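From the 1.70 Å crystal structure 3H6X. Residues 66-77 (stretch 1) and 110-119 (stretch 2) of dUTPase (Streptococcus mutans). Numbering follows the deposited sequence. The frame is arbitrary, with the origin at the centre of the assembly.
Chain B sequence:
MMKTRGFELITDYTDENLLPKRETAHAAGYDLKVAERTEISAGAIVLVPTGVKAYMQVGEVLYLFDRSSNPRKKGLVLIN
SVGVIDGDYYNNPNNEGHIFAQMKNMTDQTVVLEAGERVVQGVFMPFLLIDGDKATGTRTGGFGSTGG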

# COMPACT_ATOMS: atom_id res chain seq x y z
N ASP B 66 -1.65 -0.84 7.21
CA ASP B 66 -2.72 -1.27 8.08
C ASP B 66 -2.32 -2.59 8.74
O ASP B 66 -1.54 -3.37 8.19
CB ASP B 66 -3.96 -1.54 7.22
CG ASP B 66 -5.21 -0.93 7.79
OD1 ASP B 66 -5.25 -0.64 9.02
OD2 ASP B 66 -6.14 -0.68 7.01
N ARG B 67 -2.85 -2.85 9.92
CA ARG B 67 -2.77 -4.19 10.49
C ARG B 67 -3.87 -5.03 9.88
O ARG B 67 -4.97 -4.53 9.65
CB ARG B 67 -2.94 -4.14 12.01
CG ARG B 67 -1.85 -3.38 12.75
CD ARG B 67 -1.94 -3.65 14.23
NE ARG B 67 -1.50 -4.99 14.58
CZ ARG B 67 -2.09 -5.77 15.47
NH1 ARG B 67 -3.18 -5.34 16.12
NH2 ARG B 67 -1.62 -6.98 15.71
N SER B 68 -3.57 -6.29 9.61
CA SER B 68 -4.49 -7.19 8.95
C SER B 68 -5.83 -7.22 9.65
O SER B 68 -6.89 -7.22 9.02
CB SER B 68 -3.89 -8.61 8.88
OG SER B 68 -4.86 -9.56 8.48
N SER B 69 -5.81 -7.22 10.98
CA SER B 69 -7.05 -7.39 11.73
C SER B 69 -7.90 -6.11 11.82
O SER B 69 -9.05 -6.16 12.23
CB SER B 69 -6.76 -7.90 13.14
OG SER B 69 -5.98 -6.96 13.85
N ASN B 70 -7.35 -4.96 11.42
CA ASN B 70 -8.13 -3.72 11.57
C ASN B 70 -9.49 -3.77 10.86
O ASN B 70 -10.50 -3.53 11.49
CB ASN B 70 -7.34 -2.50 11.11
CG ASN B 70 -6.35 -2.02 12.15
OD1 ASN B 70 -6.43 -2.41 13.31
ND2 ASN B 70 -5.42 -1.15 11.72
N PRO B 71 -9.52 -4.13 9.56
CA PRO B 71 -10.83 -4.06 8.90
C PRO B 71 -11.80 -5.14 9.36
O PRO B 71 -12.95 -4.84 9.66
CB PRO B 71 -10.51 -4.26 7.41
CG PRO B 71 -9.04 -4.09 7.27
CD PRO B 71 -8.39 -4.22 8.61
N ARG B 72 -11.36 -6.39 9.39
CA ARG B 72 -12.34 -7.43 9.67
C ARG B 72 -12.66 -7.58 11.16
O ARG B 72 -13.73 -8.06 11.49
CB ARG B 72 -12.01 -8.76 9.00
CG ARG B 72 -10.89 -9.53 9.59
CD ARG B 72 -10.87 -10.91 8.94
NE ARG B 72 -9.72 -11.74 9.31
CZ ARG B 72 -9.13 -11.74 10.51
NH1 ARG B 72 -9.60 -10.97 11.48
NH2 ARG B 72 -8.09 -12.53 10.74
N LYS B 73 -11.76 -7.14 12.04
CA LYS B 73 -12.03 -7.23 13.47
C LYS B 73 -12.53 -5.95 14.09
O LYS B 73 -13.41 -5.99 14.95
CB LYS B 73 -10.79 -7.71 14.22
CG LYS B 73 -10.29 -9.05 13.73
CD LYS B 73 -11.00 -10.14 14.45
CE LYS B 73 -10.31 -10.35 15.77
NZ LYS B 73 -11.28 -10.54 16.87
N LYS B 74 -11.98 -4.81 13.67
CA LYS B 74 -12.32 -3.54 14.30
C LYS B 74 -13.20 -2.64 13.44
O LYS B 74 -13.75 -1.66 13.93
CB LYS B 74 -11.07 -2.76 14.68
CG LYS B 74 -10.16 -3.42 15.68
CD LYS B 74 -9.05 -2.47 16.06
CE LYS B 74 -8.58 -2.67 17.49
NZ LYS B 74 -7.74 -3.88 17.62
N GLY B 75 -13.30 -2.95 12.15
CA GLY B 75 -14.09 -2.13 11.25
C GLY B 75 -13.38 -0.85 10.86
O GLY B 75 -14.02 0.10 10.41
N LEU B 76 -12.06 -0.84 11.00
CA LEU B 76 -11.25 0.36 10.70
C LEU B 76 -10.30 0.08 9.55
O LEU B 76 -9.78 -1.04 9.43
CB LEU B 76 -10.40 0.76 11.90
CG LEU B 76 -11.11 1.05 13.23
CD1 LEU B 76 -10.07 1.43 14.27
CD2 LEU B 76 -12.15 2.18 13.05
N VAL B 77 -10.06 1.09 8.72
CA VAL B 77 -9.05 1.01 7.67
C VAL B 77 -8.16 2.24 7.65
O VAL B 77 -8.59 3.33 8.01
CB VAL B 77 -9.66 0.82 6.26
CG1 VAL B 77 -10.41 -0.52 6.16
CG2 VAL B 77 -10.57 2.00 5.90
N THR B 110 -19.76 4.02 16.85
CA THR B 110 -18.49 4.62 17.25
C THR B 110 -17.51 3.53 17.66
O THR B 110 -17.88 2.59 18.37
CB THR B 110 -18.69 5.62 18.39
OG1 THR B 110 -19.43 6.73 17.89
CG2 THR B 110 -17.36 6.11 18.94
N VAL B 111 -16.26 3.64 17.19
CA VAL B 111 -15.20 2.72 17.60
C VAL B 111 -14.22 3.49 18.47
O VAL B 111 -13.86 4.62 18.15
CB VAL B 111 -14.47 2.11 16.37
CG1 VAL B 111 -13.27 1.31 16.83
CG2 VAL B 111 -15.43 1.23 15.57
N VAL B 112 -13.81 2.87 19.57
CA VAL B 112 -12.84 3.49 20.47
C VAL B 112 -11.53 2.72 20.44
O VAL B 112 -11.52 1.50 20.63
CB VAL B 112 -13.33 3.49 21.93
CG1 VAL B 112 -12.27 4.05 22.84
CG2 VAL B 112 -14.61 4.31 22.04
N LEU B 113 -10.45 3.44 20.16
CA LEU B 113 -9.11 2.88 20.26
C LEU B 113 -8.55 3.30 21.61
O LEU B 113 -8.47 4.49 21.91
CB LEU B 113 -8.23 3.44 19.14
CG LEU B 113 -8.54 2.88 17.74
CD1 LEU B 113 -7.77 3.64 16.65
CD2 LEU B 113 -8.18 1.40 17.68
N GLU B 114 -8.21 2.31 22.45
CA GLU B 114 -7.58 2.59 23.74
C GLU B 114 -6.09 2.88 23.59
O GLU B 114 -5.44 2.38 22.66
CB GLU B 114 -7.77 1.39 24.67
CG GLU B 114 -9.22 0.95 24.84
CD GLU B 114 -10.08 2.01 25.53
OE1 GLU B 114 -9.53 2.92 26.19
OE2 GLU B 114 -11.32 1.92 25.40
N ALA B 115 -5.55 3.71 24.48
CA ALA B 115 -4.11 3.94 24.52
C ALA B 115 -3.39 2.60 24.62
O ALA B 115 -3.80 1.73 25.39
CB ALA B 115 -3.73 4.80 25.72
N GLY B 116 -2.34 2.45 23.82
CA GLY B 116 -1.53 1.24 23.83
C GLY B 116 -1.93 0.18 22.81
O GLY B 116 -1.16 -0.76 22.57
N GLU B 117 -3.10 0.32 22.19
CA GLU B 117 -3.53 -0.64 21.18
C GLU B 117 -2.69 -0.48 19.92
O GLU B 117 -2.40 0.64 19.50
CB GLU B 117 -5.01 -0.46 20.82
CG GLU B 117 -5.98 -1.06 21.83
CD GLU B 117 -7.45 -0.92 21.41
OE1 GLU B 117 -7.74 -0.26 20.40
OE2 GLU B 117 -8.31 -1.50 22.09
N ARG B 118 -2.29 -1.60 19.31
CA ARG B 118 -1.52 -1.51 18.07
C ARG B 118 -2.42 -1.11 16.92
O ARG B 118 -3.54 -1.60 16.79
CB ARG B 118 -0.82 -2.85 17.80
CG ARG B 118 0.20 -3.19 18.88
CD ARG B 118 0.85 -4.53 18.61
NE ARG B 118 -0.05 -5.64 18.93
CZ ARG B 118 0.20 -6.90 18.61
NH1 ARG B 118 1.33 -7.21 17.97
NH2 ARG B 118 -0.67 -7.86 18.93
N VAL B 119 -1.94 -0.21 16.07
CA VAL B 119 -2.82 0.39 15.06
C VAL B 119 -2.27 0.28 13.63
O VAL B 119 -3.03 0.01 12.71
CB VAL B 119 -3.20 1.86 15.42
CG1 VAL B 119 -1.95 2.78 15.42
CG2 VAL B 119 -4.28 2.39 14.47
O HOH W 1 -6.05 -1.25 15.89

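The two stretches, separated by at least 35 residues in sequence wherever they touch, bury 449 Å² between them, counted over both sides. Polar, apolar and charged contacts each contribute, and a single direct hydrogen bond joins the two segments.

That bond is made by Asn-70, whose ND2 donates to the backbone O of Val-119 at 2.8 Å with an N-H...O angle of 150°. Asn-70 ND2 also donates to Asp-66 OD1, again at 2.8 Å and closer to linear at 169°, so both amide hydrogens are used. With one hydrogen directed at Asp-66 OD1, the other is directed at Val-119 O. The other end of the amide is occupied as well: a water donates to Asn-70 OD1 (2.9 Å) and to the backbone O of Arg-118 (2.7 Å). The carboxamide therefore reaches two successive carbonyls of stretch 2, one directly through its NH2 group and one through the water on its oxygen. Because both recipients are backbone atoms, this link does not draw on the side chains of Arg-118 or Val-119. Indeed, the CA-to-CB bond of Val-119 points away from stretch 1, and its contact is made through the carbonyl, against which Arg-67 CG also packs, at 3.6 Å from Val-119 O.

Apolar packing forms a second group, around Leu-76. Leu-76 CD1 sits between two residues of stretch 2, 3.9 Å from Leu-113 CD2 and 4.1 Å from Val-111 CG1, and Leu-76 CD2 adds a contact of 4.0 Å to Val-111 CG1. Val-111 and Leu-113 are alternate residues of one strand, and Leu-76 thus spans both. The CB of Leu-113 leaves its backbone sideways, but the end of the side chain comes nearer and brings CD2 into reach. Val-111 also meets the end of the helix, with CG2 3.7 Å from Lys-74 O. Just beyond, Gly-75 leaves helical geometry with a positive phi of 77°, a conformation that favours glycine, and the chain passes into the strand that begins at Leu-76.

Lys-74 combines apolar and charged contacts. Its aliphatic chain runs over stretch 2, placing Lys-74 CE 4.1 Å from Leu-113 CD2 and 3.9 Å from Glu-117 OE1. The ammonium Lys-74 NZ remains 4.6 Å from Glu-117 OE1, beyond salt-bridge distance, so the opposite charges are near each other without a direct ion pair.

The remaining contact brings like charges together. Arg-67 NH2 approaches Arg-118 CZ at 3.4 Å and lies over one face of that guanidinium; in turn, Arg-118 NE lies over one face of the Arg-67 group. The planar groups meet through their faces, an arrangement that lets two cations approach without directing N-H bonds at each other. Arg-67 NH2 and Arg-118 NH2 are 3.5 Å apart, but both are donors and no hydrogen bond forms. Arg-118 NH1 is hydrogen-bonded elsewhere in the structure.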